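PDB 5EPF: peroxiredoxin from Mycobacterium tuberculosis, which reduces hydrogen peroxide and organic hydroperoxides to water and alcohols as a thiol-specific peroxidase, protecting the cell against oxidative stress. Local coordinates for residues F43-A46 against G51-K54; R82-F87 against Y95-D100; R124-I129 against D146-K151. All coordinates share one frame; numbering follows the deposited sequence.

Contact 1: residues F43-A46 against G51-K54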
loop_
_atom_site.group_PDB
_atom_site.type_symbol
_atom_site.label_atom_id
_atom_site.label_comp_id
_atom_site.label_asym_id
_atom_site.label_seq_id
_atom_site.Cartn_x
_atom_site.Cartn_y
_atom_site.Cartn_z
ATOM N N PHE A 43 -2.521 -1.240 -2.308
ATOM C CA PHE A 43 -3.602 -2.183 -2.036
ATOM C C PHE A 43 -3.460 -3.359 -2.996
ATOM O O PHE A 43 -3.389 -3.177 -4.220
ATOM C CB PHE A 43 -4.954 -1.526 -2.311
ATOM C CG PHE A 43 -5.425 -0.575 -1.250
ATOM C CD1 PHE A 43 -6.277 -0.992 -0.236
ATOM C CD2 PHE A 43 -5.055 0.762 -1.304
ATOM C CE1 PHE A 43 -6.724 -0.084 0.735
ATOM C CE2 PHE A 43 -5.505 1.675 -0.369
ATOM C CZ PHE A 43 -6.342 1.250 0.658
ATOM N N TYR A 44 -3.478 -4.567 -2.448
ATOM C CA TYR A 44 -3.430 -5.760 -3.282
ATOM C C TYR A 44 -4.574 -6.695 -2.920
ATOM O O TYR A 44 -4.996 -6.748 -1.759
ATOM C CB TYR A 44 -2.081 -6.496 -3.181
ATOM C CG TYR A 44 -1.638 -6.849 -1.768
ATOM C CD1 TYR A 44 -2.069 -8.022 -1.146
ATOM C CD2 TYR A 44 -0.752 -6.020 -1.072
ATOM C CE1 TYR A 44 -1.635 -8.350 0.146
ATOM C CE2 TYR A 44 -0.333 -6.337 0.201
ATOM C CZ TYR A 44 -0.765 -7.500 0.798
ATOM O OH TYR A 44 -0.320 -7.794 2.057
ATOM N N PRO A 45 -5.107 -7.440 -3.897
ATOM C CA PRO A 45 -6.309 -8.250 -3.599
ATOM C C PRO A 45 -6.092 -9.338 -2.561
ATOM O O PRO A 45 -6.939 -9.528 -1.680
ATOM C CB PRO A 45 -6.730 -8.813 -4.973
ATOM C CG PRO A 45 -6.029 -7.993 -5.992
ATOM C CD PRO A 45 -4.858 -7.309 -5.348
ATOM N N ALA A 46 -4.993 -10.077 -2.656
ATOM C CA ALA A 46 -4.871 -11.305 -1.880
ATOM C C ALA A 46 -3.401 -11.629 -1.673
ATOM O O ALA A 46 -2.683 -11.947 -2.629
ATOM C CB ALA A 46 -5.585 -12.467 -2.575
ATOM N N GLY A 51 0.396 -12.944 -8.570
ATOM C CA GLY A 51 0.500 -11.559 -9.000
ATOM C C GLY A 51 0.825 -10.630 -7.849
ATOM O O GLY A 51 1.648 -9.721 -7.983
ATOM N N CYS A 52 0.197 -10.852 -6.697
ATOM C CA CYS A 52 0.484 -10.023 -5.531
ATOM C C CYS A 52 1.900 -10.279 -5.020
ATOM O O CYS A 52 2.586 -9.352 -4.584
ATOM C CB CYS A 52 -0.591 -10.225 -4.451
ATOM S SG CYS A 52 -2.304 -9.731 -4.954
ATOM N N THR A 53 2.353 -11.534 -5.061
ATOM C CA THR A 53 3.738 -11.830 -4.710
ATOM C C THR A 53 4.710 -11.095 -5.631
ATOM O O THR A 53 5.686 -10.491 -5.164
ATOM C CB THR A 53 3.959 -13.341 -4.768
ATOM O OG1 THR A 53 3.093 -13.970 -3.818
ATOM C CG2 THR A 53 5.407 -13.693 -4.471
ATOM N N LYS A 54 4.434 -11.078 -6.944
ATOM C CA LYS A 54 5.305 -10.342 -7.860
ATOM C C LYS A 54 5.335 -8.857 -7.504
ATOM O O LYS A 54 6.409 -8.256 -7.386
ATOM C CB LYS A 54 4.833 -10.532 -9.302
ATOM C CG LYS A 54 5.742 -9.876 -10.334
ATOM C CD LYS A 54 5.309 -10.252 -11.774
ATOM C CE LYS A 54 6.189 -9.605 -12.843
ATOM N NZ LYS A 54 7.609 -10.073 -12.775
#
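Cys52 meets the loop of Tyr44, Pro45 and Ala46 with its side chain, in the first turn of helix 50-61. It has two conformers, and the distances hold for the one described. CB lies 3.3 Å from Ala46 O. SG is turned beside the backbone N of its own residue (chi1 -62°). This sets the sulfur against the loop, with Ala46 O a close 3.2 Å from SG. Ala46 N points a nearly straight hydrogen bond at it, 3.6 Å from N to SG with an N-H...S angle of 165°. Two carbons wall the sulfur in: Pro45 CD is 3.5 Å from SG, and Tyr44 CB is 3.7 Å from SG. The Tyr44 ring is farther off and oblique, a loose sulfur-aromatic contact. Its hydroxyl reaches away to Gln84. Thr53 turns away from the loop, and its OG1 is hydrogen-bonded to Thr49 O. Pro45, Thr49 and Cys52 fit the Pro-X-X-X-Thr-X-X-Cys signature of peroxiredoxins. Cys52 is the expected peroxidatic cysteine, which would form the sulfenic acid intermediate. The expected redox-active disulfide to Cys57 is not formed here. A backbone N-H on the sulfur, with Arg124 packed next to it, is consistent with a site arranged for attack on a peroxide.

Contact 2: residues R82-F87 against Y95-D100. With EDO (1,2-ethanediol), chain D.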
loop_
_atom_site.group_PDB
_atom_site.type_symbol
_atom_site.label_atom_id
_atom_site.label_comp_id
_atom_site.label_asym_id
_atom_site.label_seq_id
_atom_site.Cartn_x
_atom_site.Cartn_y
_atom_site.Cartn_z
ATOM N N ARG A 82 -2.736 -12.704 10.535
ATOM C CA ARG A 82 -1.949 -13.935 10.515
ATOM C C ARG A 82 -1.503 -14.308 9.104
ATOM O O ARG A 82 -0.422 -14.888 8.933
ATOM C CB ARG A 82 -2.702 -15.085 11.194
ATOM C CG ARG A 82 -3.891 -15.639 10.421
ATOM C CD ARG A 82 -4.689 -16.630 11.287
ATOM N NE ARG A 82 -5.304 -15.938 12.415
ATOM C CZ ARG A 82 -6.167 -16.481 13.266
ATOM N NH1 ARG A 82 -6.533 -17.751 13.134
ATOM N NH2 ARG A 82 -6.658 -15.740 14.256
ATOM N N LYS A 83 -2.301 -13.975 8.081
ATOM C CA LYS A 83 -1.876 -14.262 6.717
ATOM C C LYS A 83 -0.857 -13.243 6.231
ATOM O O LYS A 83 0.114 -13.606 5.558
ATOM C CB LYS A 83 -3.072 -14.329 5.770
ATOM C CG LYS A 83 -2.656 -14.821 4.378
ATOM C CD LYS A 83 -3.834 -15.215 3.502
ATOM C CE LYS A 83 -3.300 -15.812 2.199
ATOM N NZ LYS A 83 -4.346 -16.453 1.386
ATOM N N GLN A 84 -1.062 -11.965 6.563
ATOM C CA GLN A 84 -0.048 -10.959 6.260
ATOM C C GLN A 84 1.280 -11.327 6.905
ATOM O O GLN A 84 2.338 -11.177 6.285
ATOM C CB GLN A 84 -0.490 -9.571 6.744
ATOM C CG GLN A 84 -1.844 -9.043 6.242
ATOM C CD GLN A 84 -1.863 -8.674 4.769
ATOM O OE1 GLN A 84 -1.415 -9.432 3.909
ATOM N NE2 GLN A 84 -2.408 -7.503 4.470
ATOM N N ALA A 85 1.240 -11.828 8.148
ATOM C CA ALA A 85 2.466 -12.217 8.838
ATOM C C ALA A 85 3.213 -13.301 8.069
ATOM O O ALA A 85 4.432 -13.225 7.894
ATOM C CB ALA A 85 2.156 -12.686 10.261
ATOM N N LYS A 86 2.494 -14.329 7.604
ATOM C CA LYS A 86 3.158 -15.400 6.857
ATOM C C LYS A 86 3.708 -14.903 5.524
ATOM O O LYS A 86 4.814 -15.283 5.124
ATOM C CB LYS A 86 2.228 -16.598 6.657
ATOM C CG LYS A 86 2.954 -17.837 6.088
ATOM C CD LYS A 86 4.206 -18.259 6.893
ATOM C CE LYS A 86 3.869 -18.697 8.289
ATOM N NZ LYS A 86 5.066 -19.263 8.969
ATOM N N PHE A 87 2.947 -14.067 4.818
ATOM C CA PHE A 87 3.398 -13.513 3.543
ATOM C C PHE A 87 4.705 -12.752 3.737
ATOM O O PHE A 87 5.684 -12.961 3.005
ATOM C CB PHE A 87 2.285 -12.578 3.057
ATOM C CG PHE A 87 2.430 -12.026 1.652
ATOM C CD1 PHE A 87 3.162 -12.659 0.647
ATOM C CD2 PHE A 87 1.735 -10.858 1.336
ATOM C CE1 PHE A 87 3.206 -12.120 -0.644
ATOM C CE2 PHE A 87 1.786 -10.313 0.060
ATOM C CZ PHE A 87 2.516 -10.954 -0.936
ATOM N N TYR A 95 9.056 -4.110 5.312
ATOM C CA TYR A 95 8.119 -2.997 5.385
ATOM C C TYR A 95 6.798 -3.511 5.956
ATOM O O TYR A 95 6.554 -4.725 5.990
ATOM C CB TYR A 95 7.935 -2.330 4.004
ATOM C CG TYR A 95 7.492 -3.264 2.889
ATOM C CD1 TYR A 95 6.140 -3.533 2.678
ATOM C CD2 TYR A 95 8.425 -3.858 2.019
ATOM C CE1 TYR A 95 5.720 -4.368 1.681
ATOM C CE2 TYR A 95 7.999 -4.711 0.997
ATOM C CZ TYR A 95 6.646 -4.966 0.833
ATOM O OH TYR A 95 6.176 -5.781 -0.175
ATOM N N PRO A 96 5.908 -2.615 6.374
ATOM C CA PRO A 96 4.633 -3.044 6.960
ATOM C C PRO A 96 3.625 -3.539 5.928
ATOM O O PRO A 96 3.506 -2.993 4.823
ATOM C CB PRO A 96 4.116 -1.764 7.641
ATOM C CG PRO A 96 5.311 -0.839 7.733
ATOM C CD PRO A 96 6.093 -1.153 6.490
ATOM N N LEU A 97 2.878 -4.568 6.328
ATOM C CA LEU A 97 1.654 -4.992 5.653
ATOM C C LEU A 97 0.513 -4.758 6.628
ATOM O O LEU A 97 0.530 -5.312 7.734
ATOM C CB LEU A 97 1.690 -6.479 5.301
ATOM C CG LEU A 97 2.792 -6.953 4.355
ATOM C CD1 LEU A 97 2.603 -8.434 4.082
ATOM C CD2 LEU A 97 2.793 -6.183 3.034
ATOM N N LEU A 98 -0.465 -3.939 6.233
ATOM C CA LEU A 98 -1.601 -3.617 7.082
ATOM C C LEU A 98 -2.785 -4.517 6.750
ATOM O O LEU A 98 -3.043 -4.838 5.578
ATOM C CB LEU A 98 -2.012 -2.151 6.923
ATOM C CG LEU A 98 -0.900 -1.122 7.161
ATOM C CD1 LEU A 98 -1.486 0.276 7.023
ATOM C CD2 LEU A 98 -0.241 -1.322 8.529
ATOM N N SER A 99 -3.515 -4.909 7.787
ATOM C CA SER A 99 -4.727 -5.708 7.638
ATOM C C SER A 99 -5.928 -4.785 7.786
ATOM O O SER A 99 -6.138 -4.203 8.859
ATOM C CB SER A 99 -4.776 -6.810 8.692
ATOM O OG SER A 99 -6.019 -7.494 8.660
ATOM N N ASP A 100 -6.707 -4.678 6.715
ATOM C CA ASP A 100 -7.922 -3.870 6.651
ATOM C C ASP A 100 -9.105 -4.835 6.709
ATOM O O ASP A 100 -9.808 -5.048 5.723
ATOM C CB ASP A 100 -7.887 -3.087 5.330
ATOM C CG ASP A 100 -9.007 -2.084 5.189
ATOM O OD1 ASP A 100 -9.496 -1.516 6.193
ATOM O OD2 ASP A 100 -9.375 -1.813 4.027
HETATM C C1 EDO D . -5.606 -12.181 13.351
HETATM O O1 EDO D . -5.187 -12.856 12.164
HETATM C C2 EDO D . -4.808 -12.690 14.541
HETATM O O2 EDO D . -3.418 -12.489 14.292
#
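Gln84 and Leu97 pack helix 81-91 on strand 97-99 within a beta-alpha-beta crossover of this thioredoxin-like peroxiredoxin fold. Strand 72-77 is the first strand of the unit, and helix segment 82-87 runs nearly antiparallel to strand 97-99. Gln84 CB sits 4.0 Å from Leu97 CB. Gln84 CG comes loosely within 4.4 Å of Ser99 CB. The chain then bends (chi2 -70°), and CD swings in beside the strand backbone. The two tip atoms part company. OE1 is hydrogen-bonded to Tyr44 OH. NE2 donates a bent bond to Leu98 O at 3.0 Å, with an N-H...O angle of 138°. Leu98 O lies close to the amide plane of Gln84, but NE2 stands 55° above the carbonyl plane. Both polar ends of this buried amide are therefore used. Leu97 answers with CD1, which is 3.5 Å from Gln84 O and 3.8 Å from Phe87 CD2. Phe87 and Leu97 cross at about a right angle. On the exposed side an ethanediol, probably from the crystallisation liquor, meets Arg82, which was modelled in two conformers. In the one described, ethanediol O1 accepts from Arg82 N at 2.9 Å and, tentatively, from Arg82 NE at 3.1 Å.

Contact 3: residues R124-I129 against D146-K151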
loop_
_atom_site.group_PDB
_atom_site.type_symbol
_atom_site.label_atom_id
_atom_site.label_comp_id
_atom_site.label_asym_id
_atom_site.label_seq_id
_atom_site.Cartn_x
_atom_site.Cartn_y
_atom_site.Cartn_z
ATOM N N ARG A 124 -6.872 -3.752 -7.024
ATOM C CA ARG A 124 -5.432 -3.485 -6.942
ATOM C C ARG A 124 -5.113 -2.045 -7.341
ATOM O O ARG A 124 -5.291 -1.668 -8.500
ATOM C CB ARG A 124 -4.665 -4.451 -7.849
ATOM C CG ARG A 124 -3.156 -4.337 -7.701
ATOM C CD ARG A 124 -2.326 -5.226 -8.650
ATOM N NE ARG A 124 -2.767 -6.624 -8.703
ATOM C CZ ARG A 124 -2.348 -7.604 -7.901
ATOM N NH1 ARG A 124 -1.451 -7.372 -6.948
ATOM N NH2 ARG A 124 -2.822 -8.841 -8.053
ATOM N N THR A 125 -4.633 -1.235 -6.401
ATOM C CA THR A 125 -4.477 0.200 -6.610
ATOM C C THR A 125 -3.395 0.698 -5.671
ATOM O O THR A 125 -3.373 0.303 -4.504
ATOM C CB THR A 125 -5.781 0.949 -6.274
ATOM O OG1 THR A 125 -6.922 0.229 -6.764
ATOM C CG2 THR A 125 -5.782 2.332 -6.858
ATOM N N THR A 126 -2.522 1.574 -6.169
ATOM C CA THR A 126 -1.453 2.153 -5.363
ATOM C C THR A 126 -1.594 3.660 -5.286
ATOM O O THR A 126 -1.809 4.328 -6.308
ATOM C CB THR A 126 -0.096 1.767 -5.943
ATOM O OG1 THR A 126 0.003 0.335 -5.942
ATOM C CG2 THR A 126 1.059 2.369 -5.160
ATOM N N PHE A 127 -1.438 4.191 -4.074
ATOM C CA PHE A 127 -1.517 5.629 -3.826
ATOM C C PHE A 127 -0.176 6.109 -3.294
ATOM O O PHE A 127 0.305 5.603 -2.273
ATOM C CB PHE A 127 -2.624 5.920 -2.808
ATOM C CG PHE A 127 -3.982 5.480 -3.285
ATOM C CD1 PHE A 127 -4.798 6.329 -4.020
ATOM C CD2 PHE A 127 -4.428 4.182 -3.042
ATOM C CE1 PHE A 127 -6.027 5.919 -4.504
ATOM C CE2 PHE A 127 -5.675 3.751 -3.520
ATOM C CZ PHE A 127 -6.464 4.634 -4.245
ATOM N N VAL A 128 0.419 7.094 -3.961
ATOM C CA VAL A 128 1.612 7.750 -3.430
ATOM C C VAL A 128 1.128 8.949 -2.621
ATOM O O VAL A 128 0.481 9.851 -3.172
ATOM C CB VAL A 128 2.560 8.187 -4.559
ATOM C CG1 VAL A 128 3.807 8.830 -3.983
ATOM C CG2 VAL A 128 2.904 7.025 -5.473
ATOM N N ILE A 129 1.388 8.939 -1.314
ATOM C CA ILE A 129 0.815 9.903 -0.374
ATOM C C ILE A 129 1.933 10.758 0.214
ATOM O O ILE A 129 2.879 10.231 0.808
ATOM C CB ILE A 129 0.041 9.185 0.745
ATOM C CG1 ILE A 129 -1.026 8.236 0.156
ATOM C CG2 ILE A 129 -0.555 10.221 1.739
ATOM C CD1 ILE A 129 -1.661 7.303 1.182
ATOM N N ASP A 146 4.821 -4.768 -11.863
ATOM C CA ASP A 146 6.012 -3.980 -11.549
ATOM C C ASP A 146 5.725 -2.488 -11.613
ATOM O O ASP A 146 6.392 -1.701 -10.927
ATOM C CB ASP A 146 7.179 -4.287 -12.499
ATOM C CG ASP A 146 7.834 -5.635 -12.241
ATOM O OD1 ASP A 146 7.565 -6.280 -11.219
ATOM O OD2 ASP A 146 8.651 -6.044 -13.097
ATOM N N ALA A 147 4.736 -2.084 -12.422
ATOM C CA ALA A 147 4.466 -0.664 -12.643
ATOM C C ALA A 147 4.058 0.039 -11.356
ATOM O O ALA A 147 4.256 1.248 -11.219
ATOM C CB ALA A 147 3.379 -0.485 -13.704
ATOM N N HIS A 148 3.471 -0.679 -10.403
ATOM C CA HIS A 148 3.096 -0.044 -9.142
ATOM C C HIS A 148 4.305 0.573 -8.451
ATOM O O HIS A 148 4.318 1.776 -8.167
ATOM C CB HIS A 148 2.348 -1.043 -8.266
ATOM C CG HIS A 148 0.991 -1.345 -8.791
ATOM N ND1 HIS A 148 -0.129 -0.620 -8.425
ATOM C CD2 HIS A 148 0.579 -2.243 -9.719
ATOM C CE1 HIS A 148 -1.177 -1.090 -9.077
ATOM N NE2 HIS A 148 -0.772 -2.064 -9.878
ATOM N N ALA A 149 5.361 -0.208 -8.241
ATOM C CA ALA A 149 6.550 0.361 -7.621
ATOM C C ALA A 149 7.305 1.261 -8.595
ATOM O O ALA A 149 7.829 2.304 -8.193
ATOM C CB ALA A 149 7.456 -0.724 -7.056
ATOM N N ASP A 150 7.350 0.898 -9.886
ATOM C CA ASP A 150 8.156 1.674 -10.828
ATOM C C ASP A 150 7.591 3.081 -11.008
ATOM O O ASP A 150 8.336 4.068 -10.997
ATOM C CB ASP A 150 8.222 0.971 -12.191
ATOM C CG ASP A 150 9.001 -0.346 -12.150
ATOM O OD1 ASP A 150 9.792 -0.572 -11.212
ATOM O OD2 ASP A 150 8.801 -1.173 -13.070
ATOM N N LYS A 151 6.275 3.193 -11.203
ATOM C CA LYS A 151 5.676 4.515 -11.381
ATOM C C LYS A 151 5.744 5.321 -10.098
ATOM O O LYS A 151 5.995 6.527 -10.137
ATOM C CB LYS A 151 4.230 4.409 -11.874
ATOM C CG LYS A 151 4.125 3.946 -13.295
ATOM C CD LYS A 151 2.718 3.522 -13.663
ATOM C CE LYS A 151 1.689 4.647 -13.573
ATOM N NZ LYS A 151 1.918 5.697 -14.590
#
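His148 reaches from its helix to Thr126 on the strand and joins the two through its imidazole. The ring stands off the helix with CG beside the backbone N, and its ND1 corner faces the threonine. ND1 donates to Thr126 OG1, 2.7 Å away. The hydroxyl lies 26° out of the ring plane, so the bond is tilted. Thr126 has OG1 next to its own backbone N and CG2 anti to that N. This rotamer (chi1 -60°) turns OG1 to His148 ND1, while the side chain also packs on Val40 and Phe42 of strand 39-43. Behind the hydroxyl, Thr126 CB is 3.4 Å from His148 ND1. In the thioredoxin fold the C-terminal helix lies against the central sheet, and here helix 145-158 covers strand 125-129 and its neighbour 135-139. His148 touches Ile139 of that second strand. The far end of the ring meets Arg124, whose side chain crosses it at about a right angle. Arg124 CD is 3.7 Å from His148 NE2, and Arg124 CG is 4.0 Å from His148 CE1. The arginine chain runs extended as far as CD and then bends (chi3 -48°). With that bend the guanidinium passes the imidazole and comes to the side of Cys52, and NH1 forms a salt bridge with Glu55 OE1.

The three contacts follow one another along the chain; none nests in or crosses another. Contact 1 closes a short loop between strand 39-43 and helix 50-61. Contact 2 closes the connection from helix 81-91 to the edge strand 97-99. Contact 3 spans the hairpin of strands 125-129 and 135-139 and brings the C-terminal helix back to the sheet. Contacts 2 and 3 lie on opposite sides of the chain's centre and do not touch, though both reach the five-stranded sheet. Contact 1 touches both. Thr53 packs on Phe87 of contact 2, and Phe43 N pairs with Thr125 O of contact 3.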